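Putative thioesterase yhdA (Lactococcus lactis subsp. lactis, PDB 3GEK) probably hydrolyses acyl-CoA thioesters such as 1,4-dihydroxy-2-naphthoyl-CoA, as a hot-dog-fold member of the PaaI thioesterase family. Local coordinates at residues 3-9 and 54-59; 44-48 and 86-90; 72-78 and 126-132; 95-99 and 108-112. The protein carries 7 engineered substitutions. All coordinates share one frame. Residue numbers count along the deposited sequence, not the author numbering.

Contact 1: 3-9 and 54-59; sequences MIDQLNI and ALAEIT
I58 overlaps I4 and L7 with its terminal methyl: I58 CD1 lies 3.7 Å from I4 CG1 and 3.7 Å from L7 CD2, so the N-terminal turn packs on the long central helix of the hot-dog fold, helix 49-68. Residues 54-59 are regular helix. The short helix 3-6 is left at N8, whose phi/psi of 58/57 turns the chain into the extended I9. The register sets I4 CA 7.6 Å from I58 CA and L7 CA 7.5 Å from L55 CA. No hydrogen bond crosses; 314 Å² is buried, and every close pair is between side-chain carbon atoms. M3, a selenomethionine with chi angles t, t, p, brings its CE to 3.7 Å from A54 CB; L7 CD2 also approaches A54 CB, at 4.0 Å. I9 (m, m) meets L55 (t, p) tightly, I9 CD1 to L55 CD1 3.3 Å. L55 also touches V93 and A95 of the sheet. I9 CG2 also lies 4.0 Å from T59 CG2, and T59, chi1 p, donates from OG1 to L55 O at 2.7 Å.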
loop_
_atom_site.group_PDB
_atom_site.type_symbol
_atom_site.label_atom_id
_atom_site.label_comp_id
_atom_site.label_asym_id
_atom_site.label_seq_id
_atom_site.Cartn_x
_atom_site.Cartn_y
_atom_site.Cartn_z
HETATM N N MSE A 3 -24.625 2.358 5.401
HETATM C CA MSE A 3 -23.490 3.238 5.112
HETATM C C MSE A 3 -23.353 3.541 3.622
HETATM O O MSE A 3 -23.187 4.699 3.240
HETATM C CB MSE A 3 -22.187 2.635 5.640
HETATM C CG MSE A 3 -21.016 3.607 5.684
HETATM SE SE MSE A 3 -19.352 2.729 6.220
HETATM C CE MSE A 3 -18.761 2.120 4.477
ATOM N N ILE A 4 -23.428 2.506 2.807
ATOM C CA ILE A 4 -23.316 2.626 1.347
ATOM C C ILE A 4 -24.269 3.685 0.780
ATOM O O ILE A 4 -23.841 4.577 0.045
ATOM C CB ILE A 4 -23.513 1.249 0.633
ATOM C CG1 ILE A 4 -22.433 0.256 1.080
ATOM C CG2 ILE A 4 -23.500 1.411 -0.892
ATOM C CD1 ILE A 4 -22.641 -1.174 0.592
ATOM N N ASP A 5 -25.545 3.595 1.146
ATOM C CA ASP A 5 -26.556 4.517 0.638
ATOM C C ASP A 5 -26.373 5.923 1.205
ATOM O O ASP A 5 -26.562 6.912 0.495
ATOM C CB ASP A 5 -27.972 4.001 0.934
ATOM C CG ASP A 5 -28.251 2.640 0.308
ATOM O OD1 ASP A 5 -27.667 2.318 -0.752
ATOM O OD2 ASP A 5 -29.068 1.888 0.885
ATOM N N GLN A 6 -25.991 6.008 2.478
ATOM C CA GLN A 6 -25.783 7.304 3.134
ATOM C C GLN A 6 -24.581 8.068 2.574
ATOM O O GLN A 6 -24.524 9.293 2.664
ATOM C CB GLN A 6 -25.664 7.140 4.650
ATOM C CG GLN A 6 -26.981 6.807 5.328
ATOM C CD GLN A 6 -26.901 6.893 6.837
ATOM O OE1 GLN A 6 -27.097 5.899 7.533
ATOM N NE2 GLN A 6 -26.612 8.083 7.350
ATOM N N LEU A 7 -23.638 7.338 1.982
ATOM C CA LEU A 7 -22.500 7.939 1.290
ATOM C C LEU A 7 -22.938 8.845 0.132
ATOM O O LEU A 7 -22.210 9.757 -0.250
ATOM C CB LEU A 7 -21.543 6.852 0.791
ATOM C CG LEU A 7 -20.193 6.547 1.467
ATOM C CD1 LEU A 7 -19.893 7.336 2.746
ATOM C CD2 LEU A 7 -20.047 5.053 1.704
ATOM N N ASN A 8 -24.136 8.599 -0.402
ATOM C CA ASN A 8 -24.691 9.390 -1.507
ATOM C C ASN A 8 -23.776 9.376 -2.741
ATOM O O ASN A 8 -23.330 10.422 -3.219
ATOM C CB ASN A 8 -24.998 10.827 -1.045
ATOM C CG ASN A 8 -26.023 11.533 -1.927
ATOM O OD1 ASN A 8 -26.550 10.967 -2.886
ATOM N ND2 ASN A 8 -26.310 12.783 -1.593
ATOM N N ILE A 9 -23.487 8.174 -3.233
ATOM C CA ILE A 9 -22.744 7.999 -4.482
ATOM C C ILE A 9 -23.686 8.268 -5.659
ATOM O O ILE A 9 -24.735 7.638 -5.774
ATOM C CB ILE A 9 -22.133 6.570 -4.609
ATOM C CG1 ILE A 9 -21.350 6.160 -3.348
ATOM C CG2 ILE A 9 -21.285 6.433 -5.872
ATOM C CD1 ILE A 9 -20.481 7.240 -2.736
ATOM N N ALA A 54 -13.987 4.346 1.623
ATOM C CA ALA A 54 -15.208 3.598 1.391
ATOM C C ALA A 54 -15.755 3.846 -0.017
ATOM O O ALA A 54 -16.203 2.910 -0.678
ATOM C CB ALA A 54 -16.245 3.943 2.440
ATOM N N LEU A 55 -15.706 5.097 -0.472
ATOM C CA LEU A 55 -16.130 5.449 -1.829
ATOM C C LEU A 55 -15.330 4.661 -2.871
ATOM O O LEU A 55 -15.895 4.157 -3.846
ATOM C CB LEU A 55 -15.973 6.959 -2.072
ATOM C CG LEU A 55 -16.064 7.537 -3.491
ATOM C CD1 LEU A 55 -17.431 7.326 -4.091
ATOM C CD2 LEU A 55 -15.716 9.023 -3.512
ATOM N N ALA A 56 -14.019 4.567 -2.661
ATOM C CA ALA A 56 -13.130 3.868 -3.588
ATOM C C ALA A 56 -13.410 2.377 -3.640
ATOM O O ALA A 56 -13.500 1.809 -4.722
ATOM C CB ALA A 56 -11.692 4.104 -3.221
ATOM N N GLU A 57 -13.532 1.748 -2.472
ATOM C CA GLU A 57 -13.782 0.306 -2.395
ATOM C C GLU A 57 -15.154 -0.055 -2.977
ATOM O O GLU A 57 -15.293 -1.064 -3.678
ATOM C CB GLU A 57 -13.613 -0.217 -0.955
ATOM C CG GLU A 57 -13.574 -1.751 -0.861
ATOM C CD GLU A 57 -13.075 -2.299 0.474
ATOM O OE1 GLU A 57 -12.141 -1.717 1.057
ATOM O OE2 GLU A 57 -13.604 -3.353 0.923
ATOM N N ILE A 58 -16.151 0.792 -2.713
ATOM C CA ILE A 58 -17.525 0.551 -3.165
ATOM C C ILE A 58 -17.703 0.731 -4.678
ATOM O O ILE A 58 -18.344 -0.102 -5.324
ATOM C CB ILE A 58 -18.558 1.403 -2.371
ATOM C CG1 ILE A 58 -18.625 0.915 -0.917
ATOM C CG2 ILE A 58 -19.953 1.332 -3.011
ATOM C CD1 ILE A 58 -19.309 1.877 0.035
ATOM N N THR A 59 -17.142 1.809 -5.232
ATOM C CA THR A 59 -17.224 2.066 -6.673
ATOM C C THR A 59 -16.403 1.067 -7.495
ATOM O O THR A 59 -16.813 0.673 -8.588
ATOM C CB THR A 59 -16.805 3.507 -7.040
ATOM O OG1 THR A 59 -15.502 3.786 -6.506
ATOM C CG2 THR A 59 -17.822 4.532 -6.509
#

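Contact 2: 44-48 and 86-90; sequences QGFLN and PKKCE. Engineered in segment 44-48: Q44 (natural residue His). Engineered in segment 86-90: P86 (natural residue Ser).
P86, an engineered residue (Ser in the natural protein), opens the segment 86-90 with extended angles and sets its CB 3.9 Å from CD1 of the F46 ring, an apolar touch. K87 follows, also extended, and its carbonyl makes the shortest bond of the contact: L47 N donates to K87 O at 2.5 Å, with an N-H...O angle of 170°. Alongside, L47 CB (side chain t, p) packs on K87 CG at 3.9 Å, while K87 NZ reaches forward to E90 O at 2.9 Å and also forms a salt bridge with E116. K88 lies opposite F46, CA to CA 4.2 Å, in a single beta bridge; its N and K87 O approach the edge of the F46 ring, which is held at chi1 m. C89 N then donates to G45 O at 3.0 Å and 166°, and C89 CB sits 3.7 Å from F46 O. C89 is also the centre of an inverse gamma turn, closed by E90 N to K88 O at 2.8 Å. The backbone angles at G45, phi 92° and psi 5°, call for glycine, since a CB there would jam against the preceding carbonyl O. Two flanking hydrogen bonds thus make an isolated beta bridge between loops, just ahead of N48, the N-cap of the central hot-dog helix 49-68.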
loop_
_atom_site.group_PDB
_atom_site.type_symbol
_atom_site.label_atom_id
_atom_site.label_comp_id
_atom_site.label_asym_id
_atom_site.label_seq_id
_atom_site.Cartn_x
_atom_site.Cartn_y
_atom_site.Cartn_z
ATOM N N GLN A 44 -12.409 18.382 12.219
ATOM C CA GLN A 44 -11.968 19.732 11.841
ATOM C C GLN A 44 -12.720 20.320 10.633
ATOM O O GLN A 44 -12.356 21.386 10.127
ATOM C CB GLN A 44 -10.453 19.753 11.595
ATOM C CG GLN A 44 -9.600 19.614 12.862
ATOM C CD GLN A 44 -9.510 18.179 13.373
ATOM O OE1 GLN A 44 -9.324 17.240 12.599
ATOM N NE2 GLN A 44 -9.637 18.009 14.683
ATOM N N GLY A 45 -13.761 19.624 10.173
ATOM C CA GLY A 45 -14.633 20.141 9.111
ATOM C C GLY A 45 -14.236 19.759 7.694
ATOM O O GLY A 45 -14.842 20.230 6.731
ATOM N N PHE A 46 -13.214 18.917 7.566
ATOM C CA PHE A 46 -12.760 18.429 6.266
ATOM C C PHE A 46 -13.443 17.111 5.914
ATOM O O PHE A 46 -14.085 16.493 6.764
ATOM C CB PHE A 46 -11.232 18.256 6.238
ATOM C CG PHE A 46 -10.470 19.548 6.386
ATOM C CD1 PHE A 46 -10.382 20.448 5.323
ATOM C CD2 PHE A 46 -9.843 19.864 7.586
ATOM C CE1 PHE A 46 -9.685 21.648 5.459
ATOM C CE2 PHE A 46 -9.141 21.060 7.730
ATOM C CZ PHE A 46 -9.063 21.953 6.663
ATOM N N LEU A 47 -13.314 16.694 4.655
ATOM C CA LEU A 47 -13.790 15.385 4.233
ATOM C C LEU A 47 -12.986 14.297 4.942
ATOM O O LEU A 47 -11.758 14.265 4.872
ATOM C CB LEU A 47 -13.714 15.225 2.706
ATOM C CG LEU A 47 -13.914 13.818 2.105
ATOM C CD1 LEU A 47 -15.302 13.251 2.412
ATOM C CD2 LEU A 47 -13.656 13.803 0.596
ATOM N N ASN A 48 -13.704 13.425 5.640
ATOM C CA ASN A 48 -13.127 12.284 6.330
ATOM C C ASN A 48 -12.540 11.299 5.319
ATOM O O ASN A 48 -13.164 10.998 4.295
ATOM C CB ASN A 48 -14.218 11.625 7.178
ATOM C CG ASN A 48 -13.699 10.524 8.087
ATOM O OD1 ASN A 48 -12.564 10.061 7.969
ATOM N ND2 ASN A 48 -14.556 10.090 9.005
ATOM N N PRO A 86 -6.273 18.439 1.392
ATOM C CA PRO A 86 -7.486 18.482 2.201
ATOM C C PRO A 86 -8.697 18.973 1.404
ATOM O O PRO A 86 -8.589 19.893 0.577
ATOM C CB PRO A 86 -7.130 19.482 3.306
ATOM C CG PRO A 86 -6.142 20.392 2.681
ATOM C CD PRO A 86 -5.345 19.538 1.732
ATOM N N LYS A 87 -9.838 18.347 1.665
ATOM C CA LYS A 87 -11.103 18.746 1.073
ATOM C C LYS A 87 -12.053 19.186 2.181
ATOM O O LYS A 87 -12.388 18.399 3.070
ATOM C CB LYS A 87 -11.694 17.584 0.259
ATOM C CG LYS A 87 -13.155 17.745 -0.194
ATOM C CD LYS A 87 -13.386 18.965 -1.071
ATOM C CE LYS A 87 -14.818 18.991 -1.586
ATOM N NZ LYS A 87 -15.267 20.372 -1.936
ATOM N N LYS A 88 -12.459 20.451 2.140
ATOM C CA LYS A 88 -13.499 20.949 3.032
ATOM C C LYS A 88 -14.780 20.175 2.746
ATOM O O LYS A 88 -15.146 19.970 1.583
ATOM C CB LYS A 88 -13.720 22.449 2.831
ATOM C CG LYS A 88 -14.442 23.118 3.985
ATOM C CD LYS A 88 -14.539 24.621 3.796
ATOM C CE LYS A 88 -14.984 25.312 5.079
ATOM N NZ LYS A 88 -16.452 25.205 5.327
ATOM N N CYS A 89 -15.452 19.734 3.803
ATOM C CA CYS A 89 -16.595 18.838 3.660
ATOM C C CYS A 89 -17.852 19.581 3.200
ATOM O O CYS A 89 -18.743 19.871 3.996
ATOM C CB CYS A 89 -16.842 18.083 4.967
ATOM S SG CYS A 89 -17.833 16.598 4.774
ATOM N N GLU A 90 -17.894 19.889 1.903
ATOM C CA GLU A 90 -19.019 20.565 1.253
ATOM C C GLU A 90 -18.952 20.330 -0.260
ATOM O O GLU A 90 -17.890 20.009 -0.794
ATOM C CB GLU A 90 -19.001 22.073 1.550
ATOM C CG GLU A 90 -17.733 22.785 1.066
ATOM C CD GLU A 90 -17.681 24.264 1.422
ATOM O OE1 GLU A 90 -18.663 24.812 1.989
ATOM O OE2 GLU A 90 -16.634 24.881 1.127
#

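Contact 3: 72-78 and 126-132; sequences YFAFGQS and VVNALVP. Engineered in segment 72-78: F75 (natural residue Leu).
Y72, with chi1 at 48° (p), lays one ring face against L130: L130 CG stands 3.8 Å from the Y72 ring centroid, 21° off the normal, a CH-pi contact at the start of an antiparallel strand pair. Strands 73-83 and 120-131 run with their short segments at 139°, axes 4.3 Å apart. F73 with V131 and F75 with A129 are hydrogen-bonded pairs: F73 N to V131 O and V131 N to F73 O are both 2.8 Å, F75 N to A129 O is 2.8 Å and A129 N to F75 O 2.6 Å. A74 with L130 and G76 with N128 are non-hydrogen-bonded, on the face turned to helix 49-68. There A74 CB meets N128 CB at 4.1 Å, and N128 (chi1 m) sets OD1 3.7 Å from G76 CA while its ND2 bonds to S64. On the opposite face F73 (m) and the engineered F75 (t; Leu in nature) swing their rings away from the partner strand. Q77, psi -40°, breaks the register: Q77 N and S78 N both donate to V127 O, at 2.9 and 3.1 Å, and V127 N returns to S78 O at 2.9 Å. With chi1 and chi2 both t, Q77 brings OE1 to 3.6 Å from A129 CB; S78 CB lies 3.6 Å from V127 CB. Q77 and S78 facing V127 together form a classic beta bulge, and at S78 the sheet continues into the second subunit, the edge-to-edge pairing of a hot-dog dimer.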
loop_
_atom_site.group_PDB
_atom_site.type_symbol
_atom_site.label_atom_id
_atom_site.label_comp_id
_atom_site.label_asym_id
_atom_site.label_seq_id
_atom_site.Cartn_x
_atom_site.Cartn_y
_atom_site.Cartn_z
ATOM N N TYR A 72 -18.918 -13.334 -12.391
ATOM C CA TYR A 72 -18.303 -13.314 -11.067
ATOM C C TYR A 72 -18.836 -12.175 -10.198
ATOM O O TYR A 72 -19.481 -11.248 -10.695
ATOM C CB TYR A 72 -16.774 -13.228 -11.181
ATOM C CG TYR A 72 -16.267 -12.167 -12.137
ATOM C CD1 TYR A 72 -16.217 -10.824 -11.762
ATOM C CD2 TYR A 72 -15.824 -12.511 -13.416
ATOM C CE1 TYR A 72 -15.748 -9.849 -12.636
ATOM C CE2 TYR A 72 -15.353 -11.544 -14.299
ATOM C CZ TYR A 72 -15.314 -10.216 -13.900
ATOM O OH TYR A 72 -14.853 -9.255 -14.771
ATOM N N PHE A 73 -18.574 -12.270 -8.895
ATOM C CA PHE A 73 -18.796 -11.163 -7.966
ATOM C C PHE A 73 -17.475 -10.723 -7.340
ATOM O O PHE A 73 -16.606 -11.547 -7.047
ATOM C CB PHE A 73 -19.819 -11.532 -6.888
ATOM C CG PHE A 73 -21.250 -11.328 -7.314
ATOM C CD1 PHE A 73 -21.928 -10.156 -6.981
ATOM C CD2 PHE A 73 -21.921 -12.304 -8.051
ATOM C CE1 PHE A 73 -23.257 -9.959 -7.376
ATOM C CE2 PHE A 73 -23.247 -12.118 -8.450
ATOM C CZ PHE A 73 -23.915 -10.942 -8.110
ATOM N N ALA A 74 -17.339 -9.416 -7.139
ATOM C CA ALA A 74 -16.090 -8.826 -6.687
ATOM C C ALA A 74 -16.103 -8.505 -5.197
ATOM O O ALA A 74 -17.081 -7.973 -4.671
ATOM C CB ALA A 74 -15.786 -7.581 -7.492
ATOM N N PHE A 75 -14.997 -8.826 -4.533
ATOM C CA PHE A 75 -14.845 -8.623 -3.099
ATOM C C PHE A 75 -13.532 -7.892 -2.841
ATOM O O PHE A 75 -12.484 -8.297 -3.343
ATOM C CB PHE A 75 -14.860 -9.984 -2.389
ATOM C CG PHE A 75 -14.821 -9.904 -0.882
ATOM C CD1 PHE A 75 -16.003 -9.812 -0.143
ATOM C CD2 PHE A 75 -13.602 -9.958 -0.196
ATOM C CE1 PHE A 75 -15.973 -9.754 1.257
ATOM C CE2 PHE A 75 -13.558 -9.899 1.206
ATOM C CZ PHE A 75 -14.745 -9.798 1.931
ATOM N N GLY A 76 -13.592 -6.819 -2.058
ATOM C CA GLY A 76 -12.399 -6.058 -1.694
ATOM C C GLY A 76 -11.365 -6.918 -0.990
ATOM O O GLY A 76 -11.637 -7.492 0.061
ATOM N N GLN A 77 -10.183 -7.015 -1.589
ATOM C CA GLN A 77 -9.078 -7.792 -1.038
ATOM C C GLN A 77 -8.003 -6.868 -0.462
ATOM O O GLN A 77 -7.431 -7.140 0.597
ATOM C CB GLN A 77 -8.487 -8.691 -2.131
ATOM C CG GLN A 77 -7.213 -9.435 -1.757
ATOM C CD GLN A 77 -6.766 -10.408 -2.838
ATOM O OE1 GLN A 77 -7.496 -11.333 -3.200
ATOM N NE2 GLN A 77 -5.555 -10.211 -3.349
ATOM N N SER A 78 -7.746 -5.773 -1.167
ATOM C CA SER A 78 -6.657 -4.860 -0.843
ATOM C C SER A 78 -7.013 -3.434 -1.187
ATOM O O SER A 78 -7.711 -3.180 -2.170
ATOM C CB SER A 78 -5.398 -5.225 -1.632
ATOM O OG SER A 78 -4.395 -5.681 -0.762
ATOM N N VAL A 126 -7.228 -0.136 -5.546
ATOM C CA VAL A 126 -8.053 -1.202 -4.987
ATOM C C VAL A 126 -7.828 -2.499 -5.750
ATOM O O VAL A 126 -7.920 -2.529 -6.986
ATOM C CB VAL A 126 -9.575 -0.850 -5.036
ATOM C CG1 VAL A 126 -10.406 -1.996 -4.488
ATOM C CG2 VAL A 126 -9.867 0.434 -4.267
ATOM N N VAL A 127 -7.531 -3.565 -5.013
ATOM C CA VAL A 127 -7.498 -4.904 -5.582
ATOM C C VAL A 127 -8.769 -5.642 -5.154
ATOM O O VAL A 127 -9.046 -5.762 -3.960
ATOM C CB VAL A 127 -6.246 -5.709 -5.131
ATOM C CG1 VAL A 127 -6.217 -7.073 -5.792
ATOM C CG2 VAL A 127 -4.965 -4.935 -5.420
ATOM N N ASN A 128 -9.541 -6.107 -6.135
ATOM C CA ASN A 128 -10.725 -6.914 -5.883
ATOM C C ASN A 128 -10.442 -8.396 -6.143
ATOM O O ASN A 128 -9.734 -8.747 -7.089
ATOM C CB ASN A 128 -11.891 -6.461 -6.776
ATOM C CG ASN A 128 -12.492 -5.119 -6.353
ATOM O OD1 ASN A 128 -12.436 -4.724 -5.183
ATOM N ND2 ASN A 128 -13.089 -4.420 -7.313
ATOM N N ALA A 129 -10.996 -9.264 -5.302
ATOM C CA ALA A 129 -11.002 -10.695 -5.579
ATOM C C ALA A 129 -12.243 -11.026 -6.390
ATOM O O ALA A 129 -13.328 -10.504 -6.118
ATOM C CB ALA A 129 -10.971 -11.507 -4.285
ATOM N N LEU A 130 -12.072 -11.876 -7.397
ATOM C CA LEU A 130 -13.161 -12.259 -8.291
ATOM C C LEU A 130 -13.689 -13.646 -7.934
ATOM O O LEU A 130 -12.965 -14.639 -8.048
ATOM C CB LEU A 130 -12.681 -12.224 -9.748
ATOM C CG LEU A 130 -12.822 -10.964 -10.615
ATOM C CD1 LEU A 130 -12.745 -9.650 -9.845
ATOM C CD2 LEU A 130 -11.806 -10.993 -11.751
ATOM N N VAL A 131 -14.946 -13.702 -7.497
ATOM C CA VAL A 131 -15.566 -14.957 -7.046
ATOM C C VAL A 131 -16.545 -15.517 -8.084
ATOM O O VAL A 131 -17.448 -14.800 -8.515
ATOM C CB VAL A 131 -16.294 -14.775 -5.683
ATOM C CG1 VAL A 131 -17.017 -16.053 -5.267
ATOM C CG2 VAL A 131 -15.313 -14.349 -4.599
ATOM N N PRO A 132 -16.363 -16.795 -8.492
ATOM C CA PRO A 132 -17.260 -17.540 -9.382
ATOM C C PRO A 132 -18.739 -17.168 -9.238
ATOM O O PRO A 132 -19.249 -17.071 -8.117
ATOM C CB PRO A 132 -17.051 -18.994 -8.946
ATOM C CG PRO A 132 -15.684 -19.030 -8.312
ATOM C CD PRO A 132 -15.194 -17.616 -8.122
#

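Contact 4: 95-99 and 108-112; sequences ARGLL and VWEIK. Engineered in segment 95-99: R96 (natural residue Cys).
Four backbone hydrogen bonds tie the hairpin strands 92-102 and 106-115: R96 N to K112 O 3.1 Å, K112 N to R96 O 2.9 Å, L98 N to E110 O 2.8 Å and E110 N to L98 O 2.8 Å. The segments run antiparallel at 150°, axes 4.5 Å apart, with G97-I111 and L99-W109 as non-hydrogen-bonded pairs. On the face of L98 and E110, K112 NZ bridges to E110 OE2 at 2.8 Å, while E110 OE1 meets K112 and Q123 of the fourth subunit. The engineered R96 (Cys in nature) forms a salt bridge with E118; a water links its NH1, weakly, to K112 O. The other face is largely apolar, with W109 NE1 hydrogen-bonded to S64 of helix 49-68. W109 (chi1 m, chi2 96°) leans across, and L99 CD1 sits 3.8 Å from the centroid of its five-membered ring in a CH-pi contact. At G97 an ideal CB would fall 3.2 Å from W109 CE3. Ion pairs on one face and indole against helix on the other imply a charged subunit interface and a buried, mainly hydrophobic side.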
loop_
_atom_site.group_PDB
_atom_site.type_symbol
_atom_site.label_atom_id
_atom_site.label_comp_id
_atom_site.label_asym_id
_atom_site.label_seq_id
_atom_site.Cartn_x
_atom_site.Cartn_y
_atom_site.Cartn_z
ATOM N N ALA A 95 -14.922 10.427 -8.115
ATOM C CA ALA A 95 -14.090 9.233 -8.049
ATOM C C ALA A 95 -14.048 8.631 -9.445
ATOM O O ALA A 95 -15.090 8.289 -10.016
ATOM C CB ALA A 95 -14.639 8.236 -7.039
ATOM N N ARG A 96 -12.844 8.541 -10.005
ATOM C CA ARG A 96 -12.658 8.021 -11.359
ATOM C C ARG A 96 -11.655 6.890 -11.301
ATOM O O ARG A 96 -10.620 7.000 -10.630
ATOM C CB ARG A 96 -12.161 9.111 -12.314
ATOM C CG ARG A 96 -13.116 10.279 -12.482
ATOM C CD ARG A 96 -12.667 11.168 -13.623
ATOM N NE ARG A 96 -13.560 12.304 -13.836
ATOM C CZ ARG A 96 -13.419 13.496 -13.260
ATOM N NH1 ARG A 96 -12.419 13.724 -12.419
ATOM N NH2 ARG A 96 -14.283 14.464 -13.529
ATOM N N GLY A 97 -11.977 5.802 -11.989
ATOM C CA GLY A 97 -11.169 4.600 -11.944
ATOM C C GLY A 97 -10.633 4.209 -13.301
ATOM O O GLY A 97 -11.267 4.456 -14.322
ATOM N N LEU A 98 -9.448 3.611 -13.290
ATOM C CA LEU A 98 -8.859 2.975 -14.454
ATOM C C LEU A 98 -8.486 1.548 -14.073
ATOM O O LEU A 98 -7.792 1.331 -13.083
ATOM C CB LEU A 98 -7.611 3.742 -14.906
ATOM C CG LEU A 98 -6.724 3.117 -15.989
ATOM C CD1 LEU A 98 -7.461 3.040 -17.319
ATOM C CD2 LEU A 98 -5.428 3.902 -16.150
ATOM N N LEU A 99 -8.947 0.576 -14.851
ATOM C CA LEU A 99 -8.593 -0.808 -14.585
ATOM C C LEU A 99 -7.188 -1.106 -15.116
ATOM O O LEU A 99 -6.961 -1.133 -16.322
ATOM C CB LEU A 99 -9.637 -1.762 -15.173
ATOM C CG LEU A 99 -9.486 -3.261 -14.900
ATOM C CD1 LEU A 99 -9.695 -3.577 -13.427
ATOM C CD2 LEU A 99 -10.470 -4.040 -15.761
ATOM N N VAL A 108 -7.431 -4.964 -10.596
ATOM C CA VAL A 108 -6.661 -3.905 -9.939
ATOM C C VAL A 108 -7.073 -2.561 -10.518
ATOM O O VAL A 108 -6.850 -2.293 -11.706
ATOM C CB VAL A 108 -5.133 -4.104 -10.077
ATOM C CG1 VAL A 108 -4.379 -3.069 -9.261
ATOM C CG2 VAL A 108 -4.726 -5.517 -9.653
ATOM N N TRP A 109 -7.691 -1.731 -9.681
ATOM C CA TRP A 109 -8.177 -0.407 -10.094
ATOM C C TRP A 109 -7.276 0.703 -9.592
ATOM O O TRP A 109 -6.860 0.700 -8.428
ATOM C CB TRP A 109 -9.589 -0.150 -9.561
ATOM C CG TRP A 109 -10.655 -0.937 -10.232
ATOM C CD1 TRP A 109 -11.196 -2.115 -9.805
ATOM C CD2 TRP A 109 -11.331 -0.603 -11.453
ATOM N NE1 TRP A 109 -12.169 -2.534 -10.683
ATOM C CE2 TRP A 109 -12.268 -1.626 -11.704
ATOM C CE3 TRP A 109 -11.236 0.465 -12.354
ATOM C CZ2 TRP A 109 -13.103 -1.622 -12.829
ATOM C CZ3 TRP A 109 -12.071 0.473 -13.471
ATOM C CH2 TRP A 109 -12.993 -0.565 -13.693
ATOM N N GLU A 110 -6.985 1.653 -10.472
ATOM C CA GLU A 110 -6.324 2.890 -10.094
ATOM C C GLU A 110 -7.393 3.979 -10.023
ATOM O O GLU A 110 -8.032 4.302 -11.034
ATOM C CB GLU A 110 -5.257 3.243 -11.123
ATOM C CG GLU A 110 -4.596 4.601 -10.953
ATOM C CD GLU A 110 -3.846 5.010 -12.208
ATOM O OE1 GLU A 110 -2.748 4.460 -12.456
ATOM O OE2 GLU A 110 -4.367 5.872 -12.957
ATOM N N ILE A 111 -7.583 4.534 -8.828
ATOM C CA ILE A 111 -8.692 5.449 -8.567
ATOM C C ILE A 111 -8.213 6.814 -8.073
ATOM O O ILE A 111 -7.491 6.916 -7.083
ATOM C CB ILE A 111 -9.707 4.828 -7.568
ATOM C CG1 ILE A 111 -10.313 3.551 -8.155
ATOM C CG2 ILE A 111 -10.811 5.832 -7.193
ATOM C CD1 ILE A 111 -10.867 2.570 -7.125
ATOM N N LYS A 112 -8.627 7.860 -8.773
ATOM C CA LYS A 112 -8.305 9.216 -8.370
ATOM C C LYS A 112 -9.537 9.906 -7.793
ATOM O O LYS A 112 -10.587 9.962 -8.430
ATOM C CB LYS A 112 -7.722 10.007 -9.548
ATOM C CG LYS A 112 -6.378 9.466 -10.037
ATOM C CD LYS A 112 -5.714 10.412 -11.028
ATOM C CE LYS A 112 -4.569 9.731 -11.774
ATOM N NZ LYS A 112 -5.055 8.610 -12.647
HETATM O O HOH W 1 -11.170 11.918 -10.331
#

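Helix 49-68 connects three of the contacts. From contact 1, A56 O lies 3.6 Å from I111 CD1 of contact 4 and 3.9 Å from V126 CG2 of contact 3, evidence that the helix packs on the sheet, which in the hot-dog fold curls around it. Contacts 3 and 4 share that sheet: V126 O and W109 N, 2.8 Å apart, probably hydrogen-bond. Within the chain contact 2 stands apart, its centre 30 Å from that of contact 3; across the dimer its N48 packs on I58 and its Q44 on F73 of the second subunit. No ligand marks an active site, but hot-dog thioesterases generally place theirs at subunit interfaces. E57, bonded to H83 of the second subunit and with OE2 4.0 Å from G76 CA, lies at such an interface.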